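Local coordinates for sugar kinase, pfkB family (Thermotoga maritima, PDB 2AJR), which probably transfers phosphate from ATP to a sugar phosphate, as a pfkB-family kinase that may be a 1-phosphofructokinase, and binds a magnesium ion, at residues A[61-66]-A[309-314]; A[298-303]-A[316-321]; A[277-282]-A[291-296]. All blocks are in the same frame, centred on the assembly; numbering follows the deposited sequence.

Contact 1 of 3, residues A[61-66]-A[309-314]; sequences LSKLGV and EKYMPD. With MG (magnesium ion), chain C.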
ATOM      1  N   LEU A  61      22.991  -3.272 -12.006  1.00 30.95           N
ATOM      2  CA  LEU A  61      24.439  -3.242 -12.158  1.00 31.28           C
ATOM      3  C   LEU A  61      25.157  -4.122 -11.113  1.00 31.98           C
ATOM      4  O   LEU A  61      26.154  -4.795 -11.442  1.00 32.78           O
ATOM      5  CB  LEU A  61      24.965  -1.804 -12.122  1.00 30.02           C
ATOM      6  CG  LEU A  61      24.602  -0.954 -13.337  1.00 30.16           C
ATOM      7  CD1 LEU A  61      25.027   0.493 -13.110  1.00 32.97           C
ATOM      8  CD2 LEU A  61      25.220  -1.511 -14.616  1.00 19.80           C
ATOM      9  N   SER A  62      24.642  -4.143  -9.881  1.00 31.84           N
ATOM     10  CA  SER A  62      25.230  -4.967  -8.822  1.00 33.84           C
ATOM     11  C   SER A  62      25.221  -6.456  -9.176  1.00 33.61           C
ATOM     12  O   SER A  62      26.208  -7.128  -8.968  1.00 33.62           O
ATOM     13  CB  SER A  62      24.543  -4.735  -7.472  1.00 34.47           C
ATOM     14  OG  SER A  62      23.354  -5.488  -7.371  1.00 38.17           O
ATOM     15  N   LYS A  63      24.134  -6.954  -9.754  1.00 34.95           N
ATOM     16  CA  LYS A  63      24.055  -8.358 -10.166  1.00 36.95           C
ATOM     17  C   LYS A  63      25.124  -8.697 -11.196  1.00 36.20           C
ATOM     18  O   LYS A  63      25.506  -9.860 -11.339  1.00 36.09           O
ATOM     19  CB  LYS A  63      22.693  -8.685 -10.783  1.00 39.76           C
ATOM     20  CG  LYS A  63      21.479  -8.520  -9.860  1.00 47.59           C
ATOM     21  CD  LYS A  63      21.206  -9.744  -9.000  1.00 51.97           C
ATOM     22  CE  LYS A  63      19.769  -9.714  -8.441  1.00 56.64           C
ATOM     23  NZ  LYS A  63      18.775 -10.356  -9.371  1.00 61.74           N
ATOM     24  N   LEU A  64      25.583  -7.689 -11.927  1.00 35.31           N
ATOM     25  CA  LEU A  64      26.595  -7.883 -12.961  1.00 35.19           C
ATOM     26  C   LEU A  64      27.989  -7.478 -12.486  1.00 34.96           C
ATOM     27  O   LEU A  64      28.908  -7.324 -13.293  1.00 35.46           O
ATOM     28  CB  LEU A  64      26.225  -7.085 -14.212  1.00 33.54           C
ATOM     29  CG  LEU A  64      24.865  -7.405 -14.816  1.00 34.01           C
ATOM     30  CD1 LEU A  64      24.478  -6.392 -15.915  1.00 25.91           C
ATOM     31  CD2 LEU A  64      24.849  -8.836 -15.323  1.00 31.12           C
ATOM     32  N   GLY A  65      28.138  -7.281 -11.182  1.00 34.67           N
ATOM     33  CA  GLY A  65      29.433  -6.966 -10.589  1.00 32.97           C
ATOM     34  C   GLY A  65      29.918  -5.540 -10.788  1.00 33.07           C
ATOM     35  O   GLY A  65      31.049  -5.249 -10.477  1.00 31.78           O
ATOM     36  N   VAL A  66      29.075  -4.639 -11.287  1.00 34.24           N
ATOM     37  CA  VAL A  66      29.473  -3.240 -11.449  1.00 33.55           C
ATOM     38  C   VAL A  66      28.956  -2.417 -10.260  1.00 32.70           C
ATOM     39  O   VAL A  66      27.765  -2.424  -9.990  1.00 33.42           O
ATOM     40  CB  VAL A  66      28.929  -2.678 -12.770  1.00 34.89           C
ATOM     41  CG1 VAL A  66      29.293  -1.200 -12.935  1.00 32.34           C
ATOM     42  CG2 VAL A  66      29.454  -3.515 -13.936  1.00 32.95           C
ATOM     43  N   GLU A 309       7.959 -11.416 -10.831  1.00 38.46           N
ATOM     44  CA  GLU A 309       8.497 -10.411  -9.907  1.00 39.48           C
ATOM     45  C   GLU A 309       9.435  -9.504 -10.652  1.00 38.51           C
ATOM     46  O   GLU A 309       9.982  -9.887 -11.684  1.00 38.69           O
ATOM     47  CB  GLU A 309       9.300 -11.025  -8.756  1.00 39.18           C
ATOM     48  CG  GLU A 309       8.681 -12.235  -8.125  1.00 47.59           C
ATOM     49  CD  GLU A 309       8.997 -13.524  -8.866  1.00 54.77           C
ATOM     50  OE1 GLU A 309       9.998 -13.555  -9.628  1.00 53.07           O
ATOM     51  OE2 GLU A 309       8.235 -14.499  -8.670  1.00 60.40           O
ATOM     52  N   LYS A 310       9.614  -8.309 -10.105  1.00 38.64           N
ATOM     53  CA  LYS A 310      10.709  -7.441 -10.468  1.00 38.90           C
ATOM     54  C   LYS A 310      11.954  -8.278 -10.286  1.00 39.58           C
ATOM     55  O   LYS A 310      12.235  -8.736  -9.173  1.00 41.10           O
ATOM     56  CB  LYS A 310      10.760  -6.204  -9.558  1.00 39.63           C
ATOM     57  CG  LYS A 310      11.770  -5.141 -10.006  1.00 40.71           C
ATOM     58  CD  LYS A 310      11.482  -3.746  -9.409  1.00 38.49           C
ATOM     59  CE  LYS A 310      11.680  -3.709  -7.902  1.00 41.90           C
ATOM     60  NZ  LYS A 310      11.808  -2.316  -7.371  1.00 40.69           N
ATOM     61  N   TYR A 311      12.640  -8.530 -11.400  1.00 37.39           N
ATOM     62  CA  TYR A 311      13.842  -9.319 -11.438  1.00 37.60           C
ATOM     63  C   TYR A 311      14.840  -8.600 -12.325  1.00 37.70           C
ATOM     64  O   TYR A 311      14.578  -8.330 -13.483  1.00 38.98           O
ATOM     65  CB  TYR A 311      13.536 -10.717 -11.974  1.00 37.83           C
ATOM     66  CG  TYR A 311      14.744 -11.545 -12.385  1.00 38.47           C
ATOM     67  CD1 TYR A 311      15.666 -12.018 -11.445  1.00 40.03           C
ATOM     68  CD2 TYR A 311      14.936 -11.894 -13.714  1.00 39.72           C
ATOM     69  CE1 TYR A 311      16.770 -12.791 -11.838  1.00 36.98           C
ATOM     70  CE2 TYR A 311      16.014 -12.662 -14.119  1.00 36.73           C
ATOM     71  CZ  TYR A 311      16.931 -13.112 -13.188  1.00 41.98           C
ATOM     72  OH  TYR A 311      18.000 -13.871 -13.648  1.00 42.88           O
HETATM   73  N   MSE A 312      15.973  -8.256 -11.751  1.00 38.31           N
HETATM   74  CA  MSE A 312      17.085  -7.739 -12.505  1.00 38.27           C
HETATM   75  C   MSE A 312      17.968  -8.951 -12.801  1.00 37.50           C
HETATM   76  O   MSE A 312      18.377  -9.656 -11.884  1.00 37.44           O
HETATM   77  CB  MSE A 312      17.835  -6.700 -11.680  1.00 37.81           C
HETATM   78  CG  MSE A 312      16.979  -5.534 -11.223  1.00 39.43           C
HETATM   79 SE   MSE A 312      16.199  -4.475 -12.740  1.00 48.95          SE
HETATM   80  CE  MSE A 312      14.229  -4.745 -12.401  1.00 40.14           C
ATOM     81  N   PRO A 313      18.243  -9.211 -14.083  1.00 37.41           N
ATOM     82  CA  PRO A 313      18.905 -10.450 -14.470  1.00 38.66           C
ATOM     83  C   PRO A 313      20.402 -10.468 -14.211  1.00 38.67           C
ATOM     84  O   PRO A 313      21.018  -9.412 -14.112  1.00 39.43           O
ATOM     85  CB  PRO A 313      18.645 -10.508 -15.973  1.00 39.82           C
ATOM     86  CG  PRO A 313      18.592  -9.075 -16.388  1.00 38.77           C
ATOM     87  CD  PRO A 313      17.934  -8.365 -15.249  1.00 37.28           C
ATOM     88  N   ASP A 314      20.966 -11.666 -14.089  1.00 38.46           N
ATOM     89  CA  ASP A 314      22.421 -11.837 -14.130  1.00 39.52           C
ATOM     90  C   ASP A 314      22.906 -12.134 -15.557  1.00 37.90           C
ATOM     91  O   ASP A 314      22.096 -12.401 -16.456  1.00 38.52           O
ATOM     92  CB  ASP A 314      22.923 -12.895 -13.122  1.00 39.71           C
ATOM     93  CG  ASP A 314      22.398 -14.319 -13.393  1.00 43.72           C
ATOM     94  OD1 ASP A 314      22.006 -14.676 -14.528  1.00 45.23           O
ATOM     95  OD2 ASP A 314      22.412 -15.106 -12.427  1.00 48.12           O
TER
HETATM   96 MG    MG C 320       9.498  -9.260 -14.065  1.00 49.26          MG
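Lys-63 and Met-312, a selenomethionine, make the one hydrogen bond between residues 61-66 and 309-314. NZ of Lys-63 donates to Met-312 O at 2.6 Å. The ammonium lies in the carbonyl plane, with a C=O...N angle of 156°. The lysine chain bends at chi2 and again at chi4 (88°), the torsion that places NZ. Its CE also comes near the same oxygen. NZ lies 4.0 Å from CE1 of Tyr-311, at an oblique position to the ring. That ring has Pro-313 N above the centre of one face, and Arg-307 makes a cation-pi contact with it.

The rest of the contact is van der Waals packing. CB of Lys-63 is 3.8 Å from Pro-313 O. CD2 of Leu-64 touches the backbone of Asp-314, 3.8 Å from its C. The other partners of the Leu-64 side chain include Leu-315, Ile-318 and Tyr-281.

Two helix ends are capped here. Helix 53-63 closes in a Schellman motif with Gly-65, at positive phi, as the C-prime residue. Val-66 N bonds to Leu-61 O, and Gly-65 N to Ser-62 O. Asp-314 is the N-cap of helix 315-319, and its side-chain OD1 caps Ala-317 N.

Glu-309 O binds the magnesium ion at 2.5 Å, together with Arg-307 O. The bond from Lys-63 to Met-312 joins the end of helix 53-63 to the loop that carries Glu-309. A cation on a neutral carbonyl implies a polar tether rather than a salt bridge, and it would probably polarise that peptide group.

Contact 2 of 3, residues A[298-303]-A[316-321]; sequences FASALA and EAIKKE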
ATOM      1  N   PHE A 298      18.543  -4.780 -24.768  1.00 33.78           N
ATOM      2  CA  PHE A 298      17.300  -5.452 -25.147  1.00 32.42           C
ATOM      3  C   PHE A 298      17.285  -6.856 -24.564  1.00 31.34           C
ATOM      4  O   PHE A 298      16.272  -7.292 -24.042  1.00 31.61           O
ATOM      5  CB  PHE A 298      17.130  -5.479 -26.682  1.00 32.97           C
ATOM      6  CG  PHE A 298      15.730  -5.794 -27.139  1.00 31.73           C
ATOM      7  CD1 PHE A 298      15.314  -7.110 -27.301  1.00 32.55           C
ATOM      8  CD2 PHE A 298      14.824  -4.777 -27.393  1.00 31.47           C
ATOM      9  CE1 PHE A 298      14.016  -7.399 -27.706  1.00 32.54           C
ATOM     10  CE2 PHE A 298      13.527  -5.056 -27.803  1.00 31.71           C
ATOM     11  CZ  PHE A 298      13.123  -6.368 -27.965  1.00 31.49           C
ATOM     12  N   ALA A 299      18.422  -7.543 -24.628  1.00 31.59           N
ATOM     13  CA  ALA A 299      18.566  -8.872 -24.034  1.00 30.98           C
ATOM     14  C   ALA A 299      18.212  -8.855 -22.545  1.00 31.92           C
ATOM     15  O   ALA A 299      17.486  -9.731 -22.073  1.00 31.50           O
ATOM     16  CB  ALA A 299      19.980  -9.389 -24.231  1.00 28.48           C
ATOM     17  N   SER A 300      18.720  -7.865 -21.809  1.00 32.13           N
ATOM     18  CA  SER A 300      18.447  -7.776 -20.372  1.00 34.58           C
ATOM     19  C   SER A 300      16.958  -7.564 -20.117  1.00 35.76           C
ATOM     20  O   SER A 300      16.364  -8.257 -19.274  1.00 35.21           O
ATOM     21  CB  SER A 300      19.258  -6.650 -19.717  1.00 35.00           C
ATOM     22  OG  SER A 300      20.630  -6.721 -20.095  1.00 39.15           O
ATOM     23  N   ALA A 301      16.372  -6.620 -20.865  1.00 34.38           N
ATOM     24  CA  ALA A 301      14.955  -6.330 -20.764  1.00 34.60           C
ATOM     25  C   ALA A 301      14.173  -7.622 -20.922  1.00 35.88           C
ATOM     26  O   ALA A 301      13.296  -7.909 -20.115  1.00 39.41           O
ATOM     27  CB  ALA A 301      14.529  -5.305 -21.815  1.00 32.25           C
ATOM     28  N   LEU A 302      14.501  -8.410 -21.943  1.00 34.28           N
ATOM     29  CA  LEU A 302      13.796  -9.658 -22.171  1.00 34.03           C
ATOM     30  C   LEU A 302      13.952 -10.546 -20.964  1.00 34.41           C
ATOM     31  O   LEU A 302      12.981 -11.166 -20.536  1.00 35.65           O
ATOM     32  CB  LEU A 302      14.289 -10.395 -23.435  1.00 33.59           C
ATOM     33  CG  LEU A 302      13.723  -9.858 -24.760  1.00 33.62           C
ATOM     34  CD1 LEU A 302      14.332 -10.565 -25.935  1.00 26.71           C
ATOM     35  CD2 LEU A 302      12.194  -9.952 -24.805  1.00 28.80           C
ATOM     36  N   ALA A 303      15.170 -10.610 -20.426  1.00 34.48           N
ATOM     37  CA  ALA A 303      15.467 -11.463 -19.278  1.00 33.50           C
ATOM     38  C   ALA A 303      14.615 -11.034 -18.091  1.00 34.41           C
ATOM     39  O   ALA A 303      14.052 -11.871 -17.386  1.00 36.44           O
ATOM     40  CB  ALA A 303      16.940 -11.391 -18.924  1.00 33.08           C
ATOM     41  N   GLU A 316      24.353 -14.627 -17.037  1.00 40.13           N
ATOM     42  CA  GLU A 316      23.883 -15.890 -17.599  1.00 41.24           C
ATOM     43  C   GLU A 316      22.480 -15.726 -18.192  1.00 39.14           C
ATOM     44  O   GLU A 316      22.239 -16.143 -19.315  1.00 38.90           O
ATOM     45  CB  GLU A 316      23.895 -17.014 -16.547  1.00 41.09           C
ATOM     46  CG  GLU A 316      23.305 -18.360 -17.051  1.00 43.70           C
ATOM     47  CD  GLU A 316      23.451 -19.542 -16.057  1.00 47.04           C
ATOM     48  OE1 GLU A 316      23.560 -19.302 -14.828  1.00 59.07           O
ATOM     49  OE2 GLU A 316      23.445 -20.718 -16.511  1.00 56.78           O
ATOM     50  N   ALA A 317      21.571 -15.105 -17.439  1.00 37.69           N
ATOM     51  CA  ALA A 317      20.171 -14.966 -17.858  1.00 35.64           C
ATOM     52  C   ALA A 317      20.030 -13.989 -19.035  1.00 36.18           C
ATOM     53  O   ALA A 317      19.077 -14.094 -19.831  1.00 36.49           O
ATOM     54  CB  ALA A 317      19.300 -14.520 -16.679  1.00 33.40           C
ATOM     55  N   ILE A 318      20.970 -13.044 -19.135  1.00 34.69           N
ATOM     56  CA  ILE A 318      20.986 -12.064 -20.226  1.00 33.89           C
ATOM     57  C   ILE A 318      21.451 -12.703 -21.536  1.00 35.92           C
ATOM     58  O   ILE A 318      20.796 -12.573 -22.557  1.00 35.35           O
ATOM     59  CB  ILE A 318      21.896 -10.859 -19.893  1.00 33.10           C
ATOM     60  CG1 ILE A 318      21.273 -10.034 -18.761  1.00 33.14           C
ATOM     61  CG2 ILE A 318      22.099  -9.985 -21.118  1.00 28.46           C
ATOM     62  CD1 ILE A 318      22.170  -8.977 -18.200  1.00 32.15           C
ATOM     63  N   LYS A 319      22.587 -13.395 -21.498  1.00 38.11           N
ATOM     64  CA  LYS A 319      23.133 -14.067 -22.687  1.00 40.23           C
ATOM     65  C   LYS A 319      22.150 -15.065 -23.308  1.00 39.52           C
ATOM     66  O   LYS A 319      22.139 -15.234 -24.523  1.00 39.72           O
ATOM     67  CB  LYS A 319      24.459 -14.784 -22.354  1.00 41.38           C
ATOM     68  CG  LYS A 319      25.685 -13.865 -22.296  1.00 43.25           C
ATOM     69  CD  LYS A 319      26.958 -14.650 -22.033  1.00 42.91           C
ATOM     70  CE  LYS A 319      28.221 -13.810 -22.262  1.00 47.88           C
ATOM     71  NZ  LYS A 319      29.454 -14.665 -22.434  1.00 45.25           N
ATOM     72  N   LYS A 320      21.333 -15.709 -22.470  1.00 39.00           N
ATOM     73  CA  LYS A 320      20.292 -16.650 -22.923  1.00 39.46           C
ATOM     74  C   LYS A 320      19.261 -16.038 -23.870  1.00 37.78           C
ATOM     75  O   LYS A 320      18.567 -16.752 -24.583  1.00 36.66           O
ATOM     76  CB  LYS A 320      19.549 -17.243 -21.719  1.00 38.72           C
ATOM     77  CG  LYS A 320      20.239 -18.449 -21.102  1.00 42.04           C
ATOM     78  CD  LYS A 320      19.700 -18.749 -19.701  1.00 43.92           C
ATOM     79  CE  LYS A 320      20.259 -20.062 -19.166  1.00 48.22           C
ATOM     80  NZ  LYS A 320      20.180 -20.183 -17.672  1.00 51.92           N
ATOM     81  N   GLU A 321      19.156 -14.719 -23.855  1.00 38.16           N
ATOM     82  CA  GLU A 321      18.158 -14.030 -24.634  1.00 39.29           C
ATOM     83  C   GLU A 321      18.679 -13.603 -25.995  1.00 40.28           C
ATOM     84  O   GLU A 321      17.906 -13.085 -26.802  1.00 40.22           O
ATOM     85  CB  GLU A 321      17.654 -12.796 -23.875  1.00 38.91           C
ATOM     86  CG  GLU A 321      16.974 -13.103 -22.546  1.00 40.80           C
ATOM     87  CD  GLU A 321      15.726 -13.963 -22.689  1.00 44.93           C
ATOM     88  OE1 GLU A 321      15.200 -14.110 -23.817  1.00 42.27           O
ATOM     89  OE2 GLU A 321      15.272 -14.497 -21.655  1.00 45.92           O
TER
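Helix 298-303 and segment 316-321 come close at two points, with CA of Ser-300 5.0 Å from CA of Ile-318 and CA of Ala-299 5.2 Å from CA of Glu-321. No hydrogen bond joins them. Alanines on the first helix allow this approach. CB of Ala-303 sits 3.6 Å from Ala-317 O. CB of Ala-299 rests against both Ile-318 O and Ile-318 CG2, the latter at 3.8 Å.

Ile-318 lies against Ser-300 with both branches of its side chain. CD1 comes to 3.3 Å from Ser-300 OG, and CG1 and CG2 lie near the same oxygen. The methyl CD1 packs on the hydroxyl oxygen, without a hydrogen bond. The hydroxyl has its polar partner on its own helix: OG lies beside the backbone N of Ser-300 and is bonded to Phe-296 O.

Glu-321 runs across the helix from the other segment. Its CG touches Ala-299 O at 3.4 Å and also approaches Ala-303 N. The chain bends at chi2 (-62°), which places CD 3.9 Å from CB of Leu-302. The carboxylate is buried but has polar partners: OE2 forms a salt bridge with Arg-306, and OE1 is hydrogen-bonded to His-324 ND1. These partners probably favour the charged form. Methylene groups of the glutamate do much of the packing, while its oxygens serve residues beyond both segments.

Pro-313 touches Ala-303 and Ile-318 and links this packing to the preceding loop. Two consecutive helices, 290-304 and 315-319, pack closely here: alanines and a serine of the first receive Ile-318 and the methylenes of Glu-321. The pair lies in the C-terminal part of a ribokinase-like fold. The end of helix 290-304 and the connection after it carry Ala-304, Arg-307 and Glu-309, which bind magnesium with His-267.

Contact 3 of 3, residues A[277-282]-A[291-296]; sequences AGMVYY and LEMAKF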
ATOM      1  N   ALA A 277      20.507  -0.682 -17.495  1.00 34.05           N
ATOM      2  CA  ALA A 277      21.635  -1.284 -16.777  1.00 33.80           C
ATOM      3  C   ALA A 277      22.523  -2.108 -17.708  1.00 35.41           C
ATOM      4  O   ALA A 277      23.748  -2.098 -17.591  1.00 34.79           O
ATOM      5  CB  ALA A 277      21.138  -2.140 -15.660  1.00 32.45           C
ATOM      6  N   GLY A 278      21.896  -2.840 -18.621  1.00 36.13           N
ATOM      7  CA  GLY A 278      22.627  -3.616 -19.599  1.00 36.08           C
ATOM      8  C   GLY A 278      23.489  -2.713 -20.447  1.00 36.58           C
ATOM      9  O   GLY A 278      24.664  -2.990 -20.650  1.00 37.70           O
HETATM   10  N   MSE A 279      22.907  -1.621 -20.928  1.00 36.93           N
HETATM   11  CA  MSE A 279      23.647  -0.656 -21.720  1.00 37.44           C
HETATM   12  C   MSE A 279      24.806  -0.069 -20.937  1.00 35.42           C
HETATM   13  O   MSE A 279      25.909   0.038 -21.466  1.00 35.52           O
HETATM   14  CB  MSE A 279      22.736   0.465 -22.211  1.00 36.14           C
HETATM   15  CG  MSE A 279      21.764   0.011 -23.255  1.00 36.95           C
HETATM   16 SE   MSE A 279      20.808   1.487 -24.114  1.00 44.98          SE
HETATM   17  CE  MSE A 279      21.816   1.612 -25.806  1.00 49.58           C
ATOM     18  N   VAL A 280      24.562   0.306 -19.685  1.00 34.75           N
ATOM     19  CA  VAL A 280      25.637   0.857 -18.865  1.00 34.07           C
ATOM     20  C   VAL A 280      26.771  -0.167 -18.764  1.00 34.56           C
ATOM     21  O   VAL A 280      27.922   0.159 -19.044  1.00 36.85           O
ATOM     22  CB  VAL A 280      25.162   1.306 -17.457  1.00 33.56           C
ATOM     23  CG1 VAL A 280      26.328   1.907 -16.674  1.00 25.88           C
ATOM     24  CG2 VAL A 280      24.056   2.321 -17.585  1.00 28.91           C
ATOM     25  N   TYR A 281      26.432  -1.407 -18.420  1.00 34.80           N
ATOM     26  CA  TYR A 281      27.409  -2.500 -18.340  1.00 35.72           C
ATOM     27  C   TYR A 281      28.203  -2.684 -19.636  1.00 36.65           C
ATOM     28  O   TYR A 281      29.415  -2.895 -19.592  1.00 38.25           O
ATOM     29  CB  TYR A 281      26.712  -3.817 -17.984  1.00 35.71           C
ATOM     30  CG  TYR A 281      27.608  -5.039 -17.982  1.00 36.19           C
ATOM     31  CD1 TYR A 281      28.298  -5.413 -16.838  1.00 41.70           C
ATOM     32  CD2 TYR A 281      27.751  -5.836 -19.117  1.00 42.11           C
ATOM     33  CE1 TYR A 281      29.124  -6.539 -16.817  1.00 40.81           C
ATOM     34  CE2 TYR A 281      28.574  -6.976 -19.103  1.00 39.15           C
ATOM     35  CZ  TYR A 281      29.255  -7.312 -17.949  1.00 37.85           C
ATOM     36  OH  TYR A 281      30.066  -8.414 -17.906  1.00 39.50           O
ATOM     37  N   TYR A 282      27.527  -2.627 -20.775  1.00 35.91           N
ATOM     38  CA  TYR A 282      28.193  -2.864 -22.048  1.00 38.18           C
ATOM     39  C   TYR A 282      29.179  -1.750 -22.322  1.00 38.91           C
ATOM     40  O   TYR A 282      30.298  -1.998 -22.771  1.00 39.34           O
ATOM     41  CB  TYR A 282      27.198  -2.947 -23.218  1.00 38.68           C
ATOM     42  CG  TYR A 282      27.846  -3.433 -24.506  1.00 37.30           C
ATOM     43  CD1 TYR A 282      28.614  -2.585 -25.303  1.00 35.63           C
ATOM     44  CD2 TYR A 282      27.707  -4.755 -24.911  1.00 41.48           C
ATOM     45  CE1 TYR A 282      29.229  -3.052 -26.474  1.00 39.82           C
ATOM     46  CE2 TYR A 282      28.310  -5.230 -26.079  1.00 40.18           C
ATOM     47  CZ  TYR A 282      29.066  -4.383 -26.854  1.00 39.62           C
ATOM     48  OH  TYR A 282      29.636  -4.888 -28.005  1.00 37.80           O
ATOM     49  N   LEU A 291      24.985   0.205 -31.236  1.00 35.72           N
ATOM     50  CA  LEU A 291      24.017  -0.802 -31.634  1.00 36.40           C
ATOM     51  C   LEU A 291      24.163  -2.005 -30.712  1.00 37.87           C
ATOM     52  O   LEU A 291      23.168  -2.484 -30.150  1.00 37.20           O
ATOM     53  CB  LEU A 291      24.171  -1.221 -33.102  1.00 36.37           C
ATOM     54  CG  LEU A 291      23.056  -2.188 -33.553  1.00 37.22           C
ATOM     55  CD1 LEU A 291      21.681  -1.581 -33.307  1.00 22.87           C
ATOM     56  CD2 LEU A 291      23.210  -2.624 -35.006  1.00 33.50           C
ATOM     57  N   GLU A 292      25.398  -2.472 -30.524  1.00 38.54           N
ATOM     58  CA  GLU A 292      25.635  -3.607 -29.611  1.00 39.18           C
ATOM     59  C   GLU A 292      25.244  -3.290 -28.159  1.00 39.08           C
ATOM     60  O   GLU A 292      24.775  -4.170 -27.445  1.00 37.97           O
ATOM     61  CB  GLU A 292      27.069  -4.120 -29.707  1.00 39.07           C
ATOM     62  CG  GLU A 292      27.434  -4.656 -31.106  1.00 35.68           C
ATOM     63  CD  GLU A 292      26.745  -5.972 -31.456  1.00 37.07           C
ATOM     64  OE1 GLU A 292      26.866  -6.949 -30.692  1.00 44.55           O
ATOM     65  OE2 GLU A 292      26.100  -6.044 -32.519  1.00 38.52           O
HETATM   66  N   MSE A 293      25.396  -2.037 -27.736  1.00 40.14           N
HETATM   67  CA  MSE A 293      24.861  -1.611 -26.441  1.00 44.39           C
HETATM   68  C   MSE A 293      23.365  -1.782 -26.350  1.00 39.09           C
HETATM   69  O   MSE A 293      22.880  -2.355 -25.390  1.00 37.10           O
HETATM   70  CB  MSE A 293      25.126  -0.149 -26.182  1.00 45.34           C
HETATM   71  CG  MSE A 293      26.435   0.142 -25.521  1.00 52.33           C
HETATM   72 SE   MSE A 293      26.532   2.050 -25.154  1.00 63.40          SE
HETATM   73  CE  MSE A 293      24.760   2.367 -24.643  1.00 26.72           C
ATOM     74  N   ALA A 294      22.636  -1.257 -27.335  1.00 36.71           N
ATOM     75  CA  ALA A 294      21.179  -1.391 -27.358  1.00 35.88           C
ATOM     76  C   ALA A 294      20.741  -2.861 -27.417  1.00 35.36           C
ATOM     77  O   ALA A 294      19.758  -3.237 -26.782  1.00 35.65           O
ATOM     78  CB  ALA A 294      20.594  -0.617 -28.514  1.00 35.18           C
ATOM     79  N   LYS A 295      21.480  -3.681 -28.164  1.00 34.42           N
ATOM     80  CA  LYS A 295      21.166  -5.111 -28.295  1.00 34.80           C
ATOM     81  C   LYS A 295      21.318  -5.833 -26.975  1.00 34.43           C
ATOM     82  O   LYS A 295      20.508  -6.692 -26.624  1.00 35.05           O
ATOM     83  CB  LYS A 295      22.066  -5.784 -29.345  1.00 33.65           C
ATOM     84  CG  LYS A 295      21.617  -5.533 -30.799  1.00 35.56           C
ATOM     85  CD  LYS A 295      22.697  -5.861 -31.833  1.00 36.22           C
ATOM     86  CE  LYS A 295      22.935  -7.369 -31.976  1.00 37.48           C
ATOM     87  NZ  LYS A 295      24.018  -7.672 -32.953  1.00 31.96           N
ATOM     88  N   PHE A 296      22.383  -5.503 -26.258  1.00 33.76           N
ATOM     89  CA  PHE A 296      22.622  -6.099 -24.961  1.00 34.21           C
ATOM     90  C   PHE A 296      21.563  -5.600 -23.974  1.00 35.28           C
ATOM     91  O   PHE A 296      21.077  -6.361 -23.136  1.00 35.66           O
ATOM     92  CB  PHE A 296      24.030  -5.768 -24.465  1.00 34.21           C
ATOM     93  CG  PHE A 296      24.430  -6.523 -23.224  1.00 33.18           C
ATOM     94  CD1 PHE A 296      24.967  -7.792 -23.316  1.00 34.52           C
ATOM     95  CD2 PHE A 296      24.270  -5.962 -21.974  1.00 29.01           C
ATOM     96  CE1 PHE A 296      25.335  -8.491 -22.182  1.00 32.77           C
ATOM     97  CE2 PHE A 296      24.638  -6.649 -20.840  1.00 35.89           C
ATOM     98  CZ  PHE A 296      25.169  -7.922 -20.942  1.00 34.06           C
TER
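The Tyr-282 ring lies with one face over the backbone of Glu-292 and Met-293. Glu-292 O is 3.9 Å above the ring plane and Met-293 N 4.0 Å, both displaced toward the rim. CD1 of the ring meets CG of Met-293 at 3.5 Å. CD2 approaches CB of Phe-296 obliquely. The phenol OH reaches CB of Glu-292 at 3.2 Å, and the ring and carboxylate planes are steeply inclined to each other. His-286 makes an edge-to-face contact with the same ring.

At the edge of the Phe-296 ring, in its plane, is Gly-278 C. Gly-278 O comes 3.3 Å from Phe-296 CD2. Glycine has no side chain here, and the phenylalanine packs directly against its backbone. The Tyr-281 and Phe-296 rings are nearly parallel, with planes at 18°. They are slid so far apart that they barely overlap, and their centroids are 5.6 Å apart. Their contact is therefore mostly between CD2 of Tyr-281 and CE2 and CZ of Phe-296.

These are helices 271-286 and 290-304 of the ribokinase-like fold, joined by a short turn. Their two short segments run at 138°, nearer antiparallel than parallel, with axes 7.9 Å apart at closest approach. Strand 178-182 of the large sheet covers the pair through Phe-180, which touches both Met-279 and Met-293.

Those two residues are selenomethionines, and their side chains cross at about a right angle. The methyl CE of Met-279 meets CE of Met-293. It also touches CB of Ala-294 at 3.7 Å. A bend at chi3 (101°) puts CE there. Within helix 290-304, NZ of Lys-295 makes a salt bridge to OE2 of Glu-292, on the syn side but tilted out of the carboxylate plane.

Contacts 2 and 3 are buried and share helix 290-304, while contact 1 is only partly buried. Contact 1 relies on a charged tether to a backbone carbonyl beside the metal loop. Contact 2 packs alanines and a serine against Ile-318 and a glutamate whose polar partners lie beyond its segments. Contact 3 is made largely by aromatic rings and selenomethionines. Neither contact 2 nor contact 3 has a hydrogen bond between its segments. The three adjoin one another. Tyr-311 of contact 1 touches Ala-317 of contact 2. Leu-61, Leu-64 and Val-66 of contact 1 meet helix 277-282 of contact 3. Ile-318 of contact 2 packs on Phe-296 of contact 3.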